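Local structure of botulinum neurotoxin type G (Clostridium botulinum, 3MPP) at residues F128-I140 and N270-G282. The protein targets nerve cells through its receptor-binding domain, which attaches the toxin to the cell surface so that its protease light chain can be translocated into the host cytosol. The protein carries 4 engineered substitutions. Sequence-based numbering, arbitrary orientation.
Sequences FEYSIKDNISDYI and NNAAINYQNLYLG
Two carbonyl oxygens of one loop share the side-chain amide nitrogen of Asn275: ND2 donates to Lys133 O at 2.9 Å and to OD1 of Asn135 at 3.1 Å. Both acceptors lie close to the amide plane of Asn275, so each N-H has a nearly straight bond, although the nitrogen stands above the plane of either carbonyl instead of on a lone pair. With CG anti to the backbone N (chi1 165°), the amide is carried across to the loop. Its other end, OD1, accepts from Asn270 ND2, while a water donates to it and to Asn135 OD1, so that both ends of the group are engaged and its rotation is fixed.

Around this side-chain clasp runs a backbone one. Asn275 N donates to Ile132 O at 3.1 Å and Gln277 N to Asn135 O at 3.0 Å, each in the carbonyl plane on a lone pair. A second water bridges Asn135 O and Gln277 O. The amides of Asn135 and Gln277 stack, their planes 13° apart, with Gln277 CD 3.5 Å from Asn135 CG; Gln277 OE1 accepts a hydrogen bond from Asn249 ND2.

Apolar contacts flank the polar centre. Ile132 CD1 meets the CG2 branch of Ile274 at 3.5 Å, the two side chains crossing at about a right angle beside helix 83-88, whose Tyr86 and Ile83 touch Ile132 and Ile274 respectively. Beyond Gln277, Ile136 CD1 reaches Leu279 CD2 at 4.0 Å.

The whole illustrates how a domain interface can be stitched by main-chain and amide bonds: strand 275-277, an outermost strand of its small sheet in the C-terminal subdomain, receives a loop of the N-terminal subdomain, joining the jelly-roll-like and beta-trefoil halves of a clostridial neurotoxin receptor-binding domain.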
loop_
_atom_site.group_PDB
_atom_site.type_symbol
_atom_site.label_atom_id
_atom_site.label_comp_id
_atom_site.label_asym_id
_atom_site.label_seq_id
_atom_site.Cartn_x
_atom_site.Cartn_y
_atom_site.Cartn_z
ATOM N N PHE A 128 -13.409 -11.730 0.204
ATOM C CA PHE A 128 -13.088 -10.710 -0.783
ATOM C C PHE A 128 -12.012 -11.270 -1.708
ATOM O O PHE A 128 -11.006 -11.797 -1.235
ATOM C CB PHE A 128 -12.589 -9.428 -0.101
ATOM C CG PHE A 128 -12.016 -8.408 -1.052
ATOM C CD1 PHE A 128 -12.834 -7.741 -1.958
ATOM C CD2 PHE A 128 -10.659 -8.092 -1.025
ATOM C CE1 PHE A 128 -12.307 -6.788 -2.829
ATOM C CE2 PHE A 128 -10.135 -7.151 -1.894
ATOM C CZ PHE A 128 -10.964 -6.494 -2.801
ATOM N N GLU A 129 -12.229 -11.176 -3.019
ATOM C CA GLU A 129 -11.231 -11.631 -3.987
ATOM C C GLU A 129 -10.777 -10.475 -4.866
ATOM O O GLU A 129 -11.619 -9.774 -5.423
ATOM C CB GLU A 129 -11.803 -12.735 -4.881
ATOM C CG GLU A 129 -10.836 -13.195 -5.990
ATOM C CD GLU A 129 -11.341 -14.421 -6.757
ATOM O OE1 GLU A 129 -11.905 -15.332 -6.125
ATOM O OE2 GLU A 129 -11.165 -14.479 -7.992
ATOM N N TYR A 130 -9.460 -10.271 -4.986
ATOM C CA TYR A 130 -8.925 -9.298 -5.937
ATOM C C TYR A 130 -8.290 -10.026 -7.120
ATOM O O TYR A 130 -7.850 -11.169 -6.998
ATOM C CB TYR A 130 -7.919 -8.335 -5.274
ATOM C CG TYR A 130 -6.838 -9.026 -4.476
ATOM C CD1 TYR A 130 -5.708 -9.541 -5.101
ATOM C CD2 TYR A 130 -6.955 -9.174 -3.101
ATOM C CE1 TYR A 130 -4.715 -10.186 -4.377
ATOM C CE2 TYR A 130 -5.978 -9.813 -2.373
ATOM C CZ TYR A 130 -4.856 -10.319 -3.018
ATOM O OH TYR A 130 -3.877 -10.953 -2.289
ATOM N N SER A 131 -8.259 -9.361 -8.269
ATOM C CA SER A 131 -7.738 -9.966 -9.494
ATOM C C SER A 131 -6.244 -10.267 -9.416
ATOM O O SER A 131 -5.490 -9.557 -8.756
ATOM C CB SER A 131 -8.003 -9.045 -10.692
ATOM O OG SER A 131 -7.463 -9.588 -11.884
ATOM N N ILE A 132 -5.822 -11.325 -10.097
ATOM C CA ILE A 132 -4.405 -11.568 -10.302
ATOM C C ILE A 132 -4.109 -11.546 -11.797
ATOM O O ILE A 132 -3.143 -12.147 -12.263
ATOM C CB ILE A 132 -3.959 -12.907 -9.671
ATOM C CG1 ILE A 132 -4.838 -14.060 -10.164
ATOM C CG2 ILE A 132 -4.038 -12.823 -8.157
ATOM C CD1 ILE A 132 -4.437 -15.395 -9.563
ATOM N N LYS A 133 -4.947 -10.839 -12.549
ATOM C CA LYS A 133 -4.736 -10.732 -13.990
ATOM C C LYS A 133 -4.622 -9.287 -14.469
ATOM O O LYS A 133 -4.429 -9.041 -15.657
ATOM C CB LYS A 133 -5.844 -11.462 -14.757
ATOM C CG LYS A 133 -5.895 -12.955 -14.457
ATOM C CD LYS A 133 -7.159 -13.590 -15.029
ATOM C CE LYS A 133 -7.233 -15.076 -14.699
ATOM N NZ LYS A 133 -8.549 -15.659 -15.111
ATOM N N ASP A 134 -4.737 -8.333 -13.554
ATOM C CA ASP A 134 -4.675 -6.923 -13.944
ATOM C C ASP A 134 -3.230 -6.486 -14.133
ATOM O O ASP A 134 -2.341 -6.927 -13.409
ATOM C CB ASP A 134 -5.370 -6.036 -12.909
ATOM C CG ASP A 134 -6.892 -6.174 -12.941
ATOM O OD1 ASP A 134 -7.430 -6.793 -13.886
ATOM O OD2 ASP A 134 -7.547 -5.667 -12.015
ATOM N N ASN A 135 -3.001 -5.612 -15.106
ATOM C CA ASN A 135 -1.669 -5.063 -15.306
ATOM C C ASN A 135 -1.120 -4.440 -14.032
ATOM O O ASN A 135 0.057 -4.604 -13.723
ATOM C CB ASN A 135 -1.672 -4.039 -16.437
ATOM C CG ASN A 135 -1.868 -4.684 -17.793
ATOM O OD1 ASN A 135 -1.360 -5.777 -18.051
ATOM N ND2 ASN A 135 -2.602 -4.014 -18.664
ATOM N N ILE A 136 -1.974 -3.705 -13.316
ATOM C CA ILE A 136 -1.583 -3.049 -12.073
ATOM C C ILE A 136 -2.637 -3.323 -11.002
ATOM O O ILE A 136 -3.826 -3.136 -11.226
ATOM C CB ILE A 136 -1.421 -1.499 -12.262
ATOM C CG1 ILE A 136 -0.447 -1.173 -13.400
ATOM C CG2 ILE A 136 -0.969 -0.822 -10.968
ATOM C CD1 ILE A 136 1.024 -1.402 -13.062
ATOM N N SER A 137 -2.193 -3.762 -9.833
ATOM C CA SER A 137 -3.106 -4.140 -8.767
ATOM C C SER A 137 -3.054 -3.162 -7.592
ATOM O O SER A 137 -1.976 -2.792 -7.152
ATOM C CB SER A 137 -2.724 -5.529 -8.254
ATOM O OG SER A 137 -3.446 -5.833 -7.077
ATOM N N ASP A 138 -4.218 -2.774 -7.073
ATOM C CA ASP A 138 -4.298 -1.965 -5.860
ATOM C C ASP A 138 -4.116 -2.827 -4.604
ATOM O O ASP A 138 -4.144 -2.309 -3.485
ATOM C CB ASP A 138 -5.669 -1.285 -5.761
ATOM C CG ASP A 138 -5.947 -0.318 -6.915
ATOM O OD1 ASP A 138 -5.067 -0.108 -7.768
ATOM O OD2 ASP A 138 -7.063 0.230 -6.962
ATOM N N TYR A 139 -3.930 -4.134 -4.776
ATOM C CA TYR A 139 -3.950 -5.051 -3.624
ATOM C C TYR A 139 -2.708 -5.939 -3.461
ATOM O O TYR A 139 -2.222 -6.145 -2.345
ATOM C CB TYR A 139 -5.207 -5.925 -3.674
ATOM C CG TYR A 139 -6.476 -5.106 -3.725
ATOM C CD1 TYR A 139 -6.982 -4.527 -2.572
ATOM C CD2 TYR A 139 -7.158 -4.898 -4.926
ATOM C CE1 TYR A 139 -8.144 -3.746 -2.597
ATOM C CE2 TYR A 139 -8.337 -4.123 -4.961
ATOM C CZ TYR A 139 -8.806 -3.549 -3.787
ATOM O OH TYR A 139 -9.948 -2.789 -3.780
ATOM N N ILE A 140 -2.209 -6.481 -4.561
ATOM C CA ILE A 140 -1.077 -7.409 -4.477
ATOM C C ILE A 140 0.151 -6.787 -3.824
ATOM O O ILE A 140 0.681 -5.792 -4.313
ATOM C CB ILE A 140 -0.720 -7.989 -5.855
ATOM C CG1 ILE A 140 -1.926 -8.759 -6.403
ATOM C CG2 ILE A 140 0.467 -8.945 -5.748
ATOM C CD1 ILE A 140 -1.741 -9.281 -7.839
ATOM N N ASN A 270 2.791 -13.020 -18.249
ATOM C CA ASN A 270 1.554 -13.741 -18.026
ATOM C C ASN A 270 1.683 -15.220 -18.350
ATOM O O ASN A 270 2.522 -15.629 -19.151
ATOM C CB ASN A 270 0.367 -13.092 -18.758
ATOM C CG ASN A 270 0.653 -12.817 -20.222
ATOM O OD1 ASN A 270 0.706 -13.733 -21.035
ATOM N ND2 ASN A 270 0.804 -11.547 -20.566
ATOM N N ASN A 271 0.875 -16.019 -17.675
ATOM C CA ASN A 271 0.784 -17.429 -17.978
ATOM C C ASN A 271 -0.692 -17.807 -17.975
ATOM O O ASN A 271 -1.544 -16.947 -18.197
ATOM C CB ASN A 271 1.632 -18.254 -16.999
ATOM C CG ASN A 271 1.184 -18.107 -15.560
ATOM O OD1 ASN A 271 0.071 -17.657 -15.290
ATOM N ND2 ASN A 271 2.047 -18.506 -14.622
ATOM N N ALA A 272 -1.010 -19.073 -17.733
ATOM C CA ALA A 272 -2.405 -19.494 -17.771
ATOM C C ALA A 272 -3.246 -18.813 -16.693
ATOM O O ALA A 272 -4.409 -18.477 -16.919
ATOM C CB ALA A 272 -2.514 -21.015 -17.656
ATOM N N ALA A 273 -2.653 -18.601 -15.524
ATOM C CA ALA A 273 -3.421 -18.174 -14.365
ATOM C C ALA A 273 -3.283 -16.698 -14.052
ATOM O O ALA A 273 -4.159 -16.123 -13.414
ATOM C CB ALA A 273 -3.026 -18.996 -13.146
ATOM N N ILE A 274 -2.187 -16.079 -14.478
ATOM C CA ILE A 274 -1.904 -14.722 -14.016
ATOM C C ILE A 274 -1.346 -13.797 -15.098
ATOM O O ILE A 274 -0.903 -14.236 -16.160
ATOM C CB ILE A 274 -0.948 -14.731 -12.792
ATOM C CG1 ILE A 274 0.376 -15.410 -13.141
ATOM C CG2 ILE A 274 -1.585 -15.428 -11.603
ATOM C CD1 ILE A 274 1.431 -14.443 -13.646
ATOM N N ASN A 275 -1.378 -12.508 -14.802
ATOM C CA ASN A 275 -0.788 -11.489 -15.668
ATOM C C ASN A 275 -0.494 -10.255 -14.855
ATOM O O ASN A 275 -1.311 -9.848 -14.018
ATOM C CB ASN A 275 -1.748 -11.110 -16.799
ATOM C CG ASN A 275 -1.331 -9.830 -17.498
ATOM O OD1 ASN A 275 -0.376 -9.820 -18.275
ATOM N ND2 ASN A 275 -2.026 -8.735 -17.200
ATOM N N TYR A 276 0.674 -9.660 -15.091
ATOM C CA TYR A 276 1.049 -8.403 -14.451
ATOM C C TYR A 276 2.057 -7.656 -15.300
ATOM O O TYR A 276 2.835 -8.268 -16.029
ATOM C CB TYR A 276 1.672 -8.640 -13.062
ATOM C CG TYR A 276 2.974 -9.412 -13.070
ATOM C CD1 TYR A 276 4.198 -8.757 -13.129
ATOM C CD2 TYR A 276 2.979 -10.811 -12.986
ATOM C CE1 TYR A 276 5.405 -9.469 -13.126
ATOM C CE2 TYR A 276 4.174 -11.529 -12.982
ATOM C CZ TYR A 276 5.381 -10.853 -13.052
ATOM O OH TYR A 276 6.556 -11.567 -13.049
ATOM N N GLN A 277 2.070 -6.333 -15.170
ATOM C CA GLN A 277 3.137 -5.542 -15.766
ATOM C C GLN A 277 4.265 -5.334 -14.775
ATOM O O GLN A 277 4.021 -5.196 -13.577
ATOM C CB GLN A 277 2.599 -4.204 -16.281
ATOM C CG GLN A 277 1.833 -4.380 -17.606
ATOM C CD GLN A 277 1.257 -3.079 -18.106
ATOM O OE1 GLN A 277 1.060 -2.137 -17.333
ATOM N NE2 GLN A 277 0.968 -3.020 -19.399
ATOM N N ASN A 278 5.498 -5.330 -15.279
ATOM C CA ASN A 278 6.682 -5.061 -14.450
ATOM C C ASN A 278 6.732 -3.632 -13.896
ATOM O O ASN A 278 6.309 -2.692 -14.562
ATOM C CB ASN A 278 7.953 -5.354 -15.258
ATOM C CG ASN A 278 8.148 -6.828 -15.485
ATOM O OD1 ASN A 278 8.261 -7.303 -16.623
ATOM N ND2 ASN A 278 8.151 -7.575 -14.398
ATOM N N LEU A 279 7.275 -3.502 -12.684
ATOM C CA LEU A 279 7.313 -2.267 -11.905
ATOM C C LEU A 279 8.707 -1.690 -11.787
ATOM O O LEU A 279 8.894 -0.469 -11.686
ATOM C CB LEU A 279 6.822 -2.546 -10.478
ATOM C CG LEU A 279 5.402 -3.109 -10.392
ATOM C CD1 LEU A 279 4.980 -3.241 -8.941
ATOM C CD2 LEU A 279 4.434 -2.192 -11.156
ATOM N N TYR A 280 9.698 -2.568 -11.750
ATOM C CA TYR A 280 11.059 -2.109 -11.567
ATOM C C TYR A 280 11.696 -1.764 -12.911
ATOM O O TYR A 280 12.571 -2.476 -13.381
ATOM C CB TYR A 280 11.882 -3.173 -10.856
ATOM C CG TYR A 280 11.277 -3.684 -9.580
ATOM C CD1 TYR A 280 10.631 -2.828 -8.702
ATOM C CD2 TYR A 280 11.417 -5.020 -9.212
ATOM C CE1 TYR A 280 10.112 -3.301 -7.493
ATOM C CE2 TYR A 280 10.899 -5.492 -8.020
ATOM C CZ TYR A 280 10.248 -4.629 -7.166
ATOM O OH TYR A 280 9.730 -5.117 -5.977
ATOM N N LEU A 281 11.249 -0.668 -13.513
ATOM C CA LEU A 281 11.644 -0.289 -14.876
ATOM C C LEU A 281 11.964 1.196 -14.912
ATOM O O LEU A 281 11.370 1.961 -14.168
ATOM C CB LEU A 281 10.490 -0.555 -15.847
ATOM C CG LEU A 281 10.014 -1.999 -16.036
ATOM C CD1 LEU A 281 8.760 -2.016 -16.912
ATOM C CD2 LEU A 281 11.134 -2.812 -16.683
ATOM N N GLY A 282 12.889 1.602 -15.779
ATOM C CA GLY A 282 13.147 3.018 -16.003
ATOM C C GLY A 282 14.076 3.709 -15.013
ATOM O O GLY A 282 14.902 3.072 -14.362
HETATM O O HOH W 1 1.787 -4.953 -11.759
HETATM O O HOH W 2 -0.194 -7.596 -20.184
#